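Local coordinates for ubiquitin-conjugating enzyme-like protein (Leishmania mexicana, PDB 6ZM3) that probably acts as a ubiquitin-conjugating enzyme variant, partnering an active E2 enzyme in building ubiquitin chains, at residues F101-H106 and L117-K122; I79-K84 and G94-E99. One frame throughout, in Å; residues are numbered along the deposited sequence. Where two conformers were deposited one is given.

Interaction 1: residues F101-H106 and L117-K122; sequences FHVFKH and LSELRK
The Phe-101 ring is covered on opposite faces by aliphatic groups, Val-103 CB from its own segment on one and Leu-120 CD2 from residues 117-122 on the other. At its edge, in plane, lie Glu-119 O and Phe-104 CD2. The His-102 ring has Val-103 CG2 over one face, offset toward the rim, and Glu-119 OE1 at its edge, in plane. Leu-120 CD2 makes a CH-pi interaction, 3.7 Å from the Phe-101 ring centroid and 15° off the normal. The Phe-101 and Leu-120 side chains cross at about a right angle, and Phe-101 CZ comes within 3.5 Å of Leu-120 CG. Glu-119 bridges to the more open side. Its CB packs on Val-103 CG2 at 3.6 Å, while OE1 takes a weak hydrogen bond from His-102 NE2 at 2.8 Å. That bond is bent (118° at the hydrogen), because OE1 sits almost as close to His-102 CE1; ring and carboxylate planes are 72° apart. Phe-101 O accepts from Phe-104 N and Lys-105 N. A short helix packed through the phenylalanine at its N-cap position on the long helix 113-125, which itself covers the sheet, is consistent with the UBC fold of E2 enzymes and their variants.

Interaction 2: residues I79-K84 and G94-E99; sequences IRFLSK and GTVNRE
Gly-94 meets Phe-81 with a backbone turned into the left-handed region, phi 91°, a conformation that glycine adopts readily because it has no CB to crowd the neighbouring carbonyl. A CB there would also point toward residues 79-84 and run into Phe-81 O. The O of Gly-94 points at strand 78-81 and accepts from Phe-81 N at 2.8 Å, the donor lying above the carbonyl plane. The same oxygen receives a CA-H...O contact from Arg-80 CA at 3.4 Å. A second bond runs the other way, Val-96 N to Ile-79 O, also 2.8 Å and nearly straight at 171°. The two bonds flank Arg-80 and Thr-95, making them an antiparallel, non-hydrogen-bonded pair with CA atoms 4.2 Å apart. It is a single bridge: the return link from Ile-79 N to Val-96 O passes through a water, which accepts at 3.0 Å and donates at 3.1 Å. The chain after the fourth strand of the UBC meander is thus tied back to that strand's outer edge. In active E2 enzymes this chain carries the catalytic cysteine; judged by the family pattern, Asn-97 probably takes its place, as in non-catalytic variants. Asn-97 OD1 accepts from Glu-99 N, an Asx turn. On the buried face Ile-79 and Val-96 lie side by side, pointing the same way, with CG2 to CG2 at 3.8 Å. Val-96 CG2, anti to its carbonyl carbon, also reaches CE1 of Phe-81 at 4.0 Å, and Leu-120 of helix 113-125 packs on both Ile-79 and Val-96. Beyond the looser approach of Arg-80 CG to Thr-95 CG2, the polar ends find partners elsewhere: Arg-80 NH2 in a salt bridge with Glu-65, Thr-95 OG1 in hydrogen bonds with Asp-93 and Asp-91.

In the fold
Both contacts are largely buried and follow each other along the chain, interaction 2 closing before interaction 1 opens, with centres about 11 Å apart. They meet at Val-96, whose CG1 packs 3.6 Å from Phe-101 CD2 and 3.5 Å from Phe-104 CE2. Helix 113-125 is common to them: it supplies one half of interaction 1 and, through Leu-120, a backing for the apolar face of interaction 2. Their chemistry differs with position. Interaction 2, at the sheet edge, rests on backbone hydrogen bonds and a bridging water, whereas the helix-to-helix interaction 1 relies on side chains, its cross-segment polar link being a weak bond to the exposed His-102.

Interaction 1: residues F101-H106 and L117-K122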
loop_
_atom_site.group_PDB
_atom_site.type_symbol
_atom_site.label_atom_id
_atom_site.label_comp_id
_atom_site.label_asym_id
_atom_site.label_seq_id
_atom_site.Cartn_x
_atom_site.Cartn_y
_atom_site.Cartn_z
ATOM N N PHE B 101 -8.186 24.658 2.155
ATOM C CA PHE B 101 -8.670 23.733 3.181
ATOM C C PHE B 101 -9.106 24.571 4.384
ATOM O O PHE B 101 -8.264 25.248 4.958
ATOM C CB PHE B 101 -7.578 22.724 3.572
ATOM C CG PHE B 101 -7.995 21.622 4.526
ATOM C CD1 PHE B 101 -9.270 21.079 4.494
ATOM C CD2 PHE B 101 -7.110 21.148 5.481
ATOM C CE1 PHE B 101 -9.656 20.080 5.377
ATOM C CE2 PHE B 101 -7.503 20.158 6.375
ATOM C CZ PHE B 101 -8.764 19.615 6.311
ATOM N N HIS B 102 -10.395 24.512 4.747
ATOM C CA HIS B 102 -10.948 25.385 5.783
ATOM C C HIS B 102 -10.076 25.363 7.049
ATOM O O HIS B 102 -9.741 26.408 7.591
ATOM C CB HIS B 102 -12.443 25.110 6.032
ATOM C CG HIS B 102 -12.714 23.903 6.868
ATOM N ND1 HIS B 102 -12.618 22.615 6.365
ATOM C CD2 HIS B 102 -13.068 23.776 8.166
ATOM C CE1 HIS B 102 -12.924 21.755 7.309
ATOM N NE2 HIS B 102 -13.203 22.445 8.427
ATOM N N VAL B 103 -9.625 24.172 7.467
ATOM C CA VAL B 103 -8.839 24.023 8.680
ATOM C C VAL B 103 -7.550 24.825 8.612
ATOM O O VAL B 103 -6.999 25.240 9.624
ATOM C CB VAL B 103 -8.508 22.540 8.879
ATOM C CG1 VAL B 103 -7.532 22.351 10.036
ATOM C CG2 VAL B 103 -9.792 21.752 9.044
ATOM N N PHE B 104 -7.005 24.981 7.415
ATOM C CA PHE B 104 -5.715 25.630 7.276
ATOM C C PHE B 104 -5.886 27.133 7.064
ATOM O O PHE B 104 -5.032 27.908 7.491
ATOM C CB PHE B 104 -4.968 25.068 6.067
ATOM C CG PHE B 104 -4.353 23.708 6.288
ATOM C CD1 PHE B 104 -4.218 23.180 7.561
ATOM C CD2 PHE B 104 -3.862 22.975 5.212
ATOM C CE1 PHE B 104 -3.655 21.924 7.756
ATOM C CE2 PHE B 104 -3.286 21.723 5.408
ATOM C CZ PHE B 104 -3.200 21.195 6.679
ATOM N N LYS B 105 -6.937 27.507 6.328
ATOM C CA LYS B 105 -7.232 28.904 6.025
ATOM C C LYS B 105 -7.401 29.675 7.329
ATOM O O LYS B 105 -6.828 30.752 7.488
ATOM C CB LYS B 105 -8.537 28.991 5.226
ATOM C CG LYS B 105 -8.867 30.363 4.636
ATOM C CD LYS B 105 -10.306 30.443 4.144
ATOM C CE LYS B 105 -10.543 31.348 2.955
ATOM N NZ LYS B 105 -10.186 32.758 3.233
ATOM N N HIS B 106 -8.194 29.103 8.241
ATOM C CA HIS B 106 -8.399 29.663 9.572
ATOM C C HIS B 106 -7.738 28.761 10.619
ATOM O O HIS B 106 -8.437 28.070 11.365
ATOM C CB HIS B 106 -9.902 29.854 9.810
ATOM C CG HIS B 106 -10.548 30.786 8.831
ATOM N ND1 HIS B 106 -10.136 32.111 8.678
ATOM C CD2 HIS B 106 -11.598 30.617 7.999
ATOM C CE1 HIS B 106 -10.895 32.706 7.780
ATOM N NE2 HIS B 106 -11.806 31.803 7.352
ATOM N N LEU B 117 -6.927 15.044 9.363
ATOM C CA LEU B 117 -7.361 13.927 8.539
ATOM C C LEU B 117 -8.871 13.680 8.627
ATOM O O LEU B 117 -9.498 13.391 7.597
ATOM C CB LEU B 117 -6.547 12.665 8.868
ATOM C CG LEU B 117 -5.037 12.702 8.637
ATOM C CD1 LEU B 117 -4.461 11.272 8.683
ATOM C CD2 LEU B 117 -4.661 13.342 7.302
ATOM N N SER B 118 -9.486 13.755 9.834
ATOM C CA SER B 118 -10.930 13.614 9.926
ATOM C C SER B 118 -11.615 14.666 9.064
ATOM O O SER B 118 -12.628 14.366 8.457
ATOM C CB SER B 118 -11.454 13.662 11.341
ATOM O OG SER B 118 -11.677 12.347 11.795
ATOM N N GLU B 119 -11.042 15.877 9.060
ATOM C CA GLU B 119 -11.562 17.031 8.336
ATOM C C GLU B 119 -11.357 16.899 6.822
ATOM O O GLU B 119 -12.224 17.346 6.060
ATOM C CB GLU B 119 -11.036 18.350 8.899
ATOM C CG GLU B 119 -11.594 18.684 10.292
ATOM C CD GLU B 119 -13.072 19.035 10.326
ATOM O OE1 GLU B 119 -13.481 19.844 9.480
ATOM O OE2 GLU B 119 -13.830 18.439 11.132
ATOM N N LEU B 120 -10.237 16.302 6.381
ATOM C CA LEU B 120 -10.109 15.916 4.974
ATOM C C LEU B 120 -11.118 14.835 4.589
ATOM O O LEU B 120 -11.688 14.849 3.490
ATOM C CB LEU B 120 -8.661 15.510 4.691
ATOM C CG LEU B 120 -7.703 16.688 4.663
ATOM C CD1 LEU B 120 -6.247 16.236 4.702
ATOM C CD2 LEU B 120 -7.969 17.527 3.407
ATOM N N ARG B 121 -11.391 13.897 5.507
ATOM C CA ARG B 121 -12.369 12.860 5.246
ATOM C C ARG B 121 -13.792 13.414 5.147
ATOM O O ARG B 121 -14.561 12.980 4.298
ATOM C CB ARG B 121 -12.275 11.737 6.289
ATOM C CG ARG B 121 -13.019 10.485 5.861
ATOM C CD ARG B 121 -12.859 9.412 6.912
ATOM N NE ARG B 121 -13.782 8.310 6.791
ATOM C CZ ARG B 121 -15.002 8.279 7.341
ATOM N NH1 ARG B 121 -15.503 9.332 7.979
ATOM N NH2 ARG B 121 -15.742 7.200 7.209
ATOM N N LYS B 122 -14.131 14.397 5.981
ATOM C CA LYS B 122 -15.434 15.038 5.866
ATOM C C LYS B 122 -15.529 15.767 4.521
ATOM O O LYS B 122 -16.576 15.711 3.893
ATOM C CB LYS B 122 -15.641 16.045 7.002
ATOM C CG LYS B 122 -15.714 15.485 8.420
ATOM C CD LYS B 122 -16.429 16.430 9.373
#

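Interaction 2: residues I79-K84 and G94-E99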
loop_
_atom_site.group_PDB
_atom_site.type_symbol
_atom_site.label_atom_id
_atom_site.label_comp_id
_atom_site.label_asym_id
_atom_site.label_seq_id
_atom_site.Cartn_x
_atom_site.Cartn_y
_atom_site.Cartn_z
ATOM N N ILE B 79 0.569 18.665 4.538
ATOM C CA ILE B 79 -0.094 17.409 4.232
ATOM C C ILE B 79 -0.099 17.251 2.709
ATOM O O ILE B 79 -0.541 18.148 1.986
ATOM C CB ILE B 79 -1.511 17.359 4.849
ATOM C CG1 ILE B 79 -1.512 17.712 6.348
ATOM C CG2 ILE B 79 -2.228 16.035 4.579
ATOM C CD1 ILE B 79 -2.803 17.307 7.069
ATOM N N ARG B 80 0.391 16.097 2.235
ATOM C CA ARG B 80 0.363 15.737 0.822
ATOM C C ARG B 80 -0.342 14.385 0.708
ATOM O O ARG B 80 0.012 13.439 1.425
ATOM C CB ARG B 80 1.800 15.497 0.352
ATOM C CG ARG B 80 2.079 15.783 -1.117
ATOM C CD ARG B 80 3.567 15.805 -1.441
ATOM N NE ARG B 80 4.348 14.832 -0.668
ATOM C CZ ARG B 80 4.805 13.656 -1.129
ATOM N NH1 ARG B 80 4.579 13.290 -2.382
ATOM N NH2 ARG B 80 5.511 12.853 -0.345
ATOM N N PHE B 81 -1.280 14.269 -0.231
ATOM C CA PHE B 81 -1.810 12.953 -0.546
ATOM C C PHE B 81 -0.773 12.197 -1.371
ATOM O O PHE B 81 -0.187 12.759 -2.306
ATOM C CB PHE B 81 -3.136 13.037 -1.299
ATOM C CG PHE B 81 -4.365 13.218 -0.442
ATOM C CD1 PHE B 81 -4.761 14.492 -0.037
ATOM C CD2 PHE B 81 -5.145 12.133 -0.076
ATOM C CE1 PHE B 81 -5.900 14.657 0.737
ATOM C CE2 PHE B 81 -6.289 12.302 0.676
ATOM C CZ PHE B 81 -6.669 13.571 1.066
ATOM N N LEU B 82 -0.564 10.924 -1.023
ATOM C CA LEU B 82 0.254 10.032 -1.838
ATOM C C LEU B 82 -0.638 9.286 -2.821
ATOM O O LEU B 82 -0.223 9.052 -3.960
ATOM C CB LEU B 82 1.000 9.038 -0.951
ATOM C CG LEU B 82 2.035 9.635 0.003
ATOM C CD1 LEU B 82 2.832 8.517 0.667
ATOM C CD2 LEU B 82 2.978 10.590 -0.705
ATOM N N SER B 83 -1.824 8.854 -2.345
ATOM C CA SER B 83 -2.889 8.357 -3.187
ATOM C C SER B 83 -3.520 9.526 -3.934
ATOM O O SER B 83 -3.908 10.497 -3.296
ATOM C CB SER B 83 -3.949 7.673 -2.347
ATOM O OG SER B 83 -3.418 6.569 -1.613
ATOM N N LYS B 84 -3.704 9.374 -5.250
ATOM C CA LYS B 84 -4.340 10.375 -6.102
ATOM C C LYS B 84 -5.820 10.552 -5.749
ATOM O O LYS B 84 -6.565 9.581 -5.608
ATOM C CB LYS B 84 -4.200 9.995 -7.580
ATOM C CG LYS B 84 -4.259 11.196 -8.518
ATOM C CD LYS B 84 -3.920 10.866 -9.951
ATOM C CE LYS B 84 -3.524 12.089 -10.743
ATOM N NZ LYS B 84 -3.081 11.692 -12.097
ATOM N N GLY B 94 -0.882 16.793 -5.228
ATOM C CA GLY B 94 -1.361 16.136 -4.011
ATOM C C GLY B 94 -1.285 17.000 -2.743
ATOM O O GLY B 94 -1.747 16.573 -1.678
ATOM N N THR B 95 -0.653 18.183 -2.817
ATOM C CA THR B 95 -0.541 19.044 -1.647
ATOM C C THR B 95 -1.918 19.532 -1.185
ATOM O O THR B 95 -2.741 19.960 -1.993
ATOM C CB THR B 95 0.393 20.227 -1.927
ATOM O OG1 THR B 95 -0.089 20.884 -3.101
ATOM C CG2 THR B 95 1.821 19.826 -2.207
ATOM N N VAL B 96 -2.160 19.500 0.134
ATOM C CA VAL B 96 -3.365 20.109 0.698
ATOM C C VAL B 96 -3.110 21.608 0.749
ATOM O O VAL B 96 -2.163 22.053 1.358
ATOM C CB VAL B 96 -3.736 19.522 2.075
ATOM C CG1 VAL B 96 -4.910 20.237 2.739
ATOM C CG2 VAL B 96 -4.083 18.048 1.947
ATOM N N ASN B 97 -3.917 22.352 -0.015
ATOM C CA ASN B 97 -3.803 23.789 -0.243
ATOM C C ASN B 97 -4.194 24.569 1.014
ATOM O O ASN B 97 -5.289 24.387 1.529
ATOM C CB ASN B 97 -4.752 24.155 -1.399
ATOM C CG ASN B 97 -4.593 25.591 -1.823
ATOM O OD1 ASN B 97 -4.979 26.481 -1.081
ATOM N ND2 ASN B 97 -4.019 25.809 -2.992
ATOM N N ARG B 98 -3.328 25.490 1.421
ATOM C CA ARG B 98 -3.413 26.205 2.687
ATOM C C ARG B 98 -4.482 27.301 2.677
ATOM O O ARG B 98 -4.917 27.747 3.741
ATOM C CB ARG B 98 -2.025 26.707 3.080
ATOM C CG ARG B 98 -1.181 25.625 3.744
ATOM C CD ARG B 98 0.312 25.920 3.717
ATOM N NE ARG B 98 0.982 25.382 4.898
ATOM C CZ ARG B 98 1.525 26.097 5.888
ATOM N NH1 ARG B 98 1.509 27.420 5.847
ATOM N NH2 ARG B 98 2.089 25.479 6.915
ATOM N N GLU B 99 -4.928 27.704 1.480
ATOM C CA GLU B 99 -5.957 28.731 1.368
ATOM C C GLU B 99 -7.323 28.096 1.109
ATOM O O GLU B 99 -8.351 28.740 1.291
ATOM C CB GLU B 99 -5.574 29.789 0.322
ATOM C CG GLU B 99 -4.154 30.319 0.502
ATOM C CD GLU B 99 -3.931 31.817 0.329
ATOM O OE1 GLU B 99 -3.960 32.296 -0.829
ATOM O OE2 GLU B 99 -3.701 32.506 1.352
HETATM O O HOH W 1 0.086 21.358 3.315
#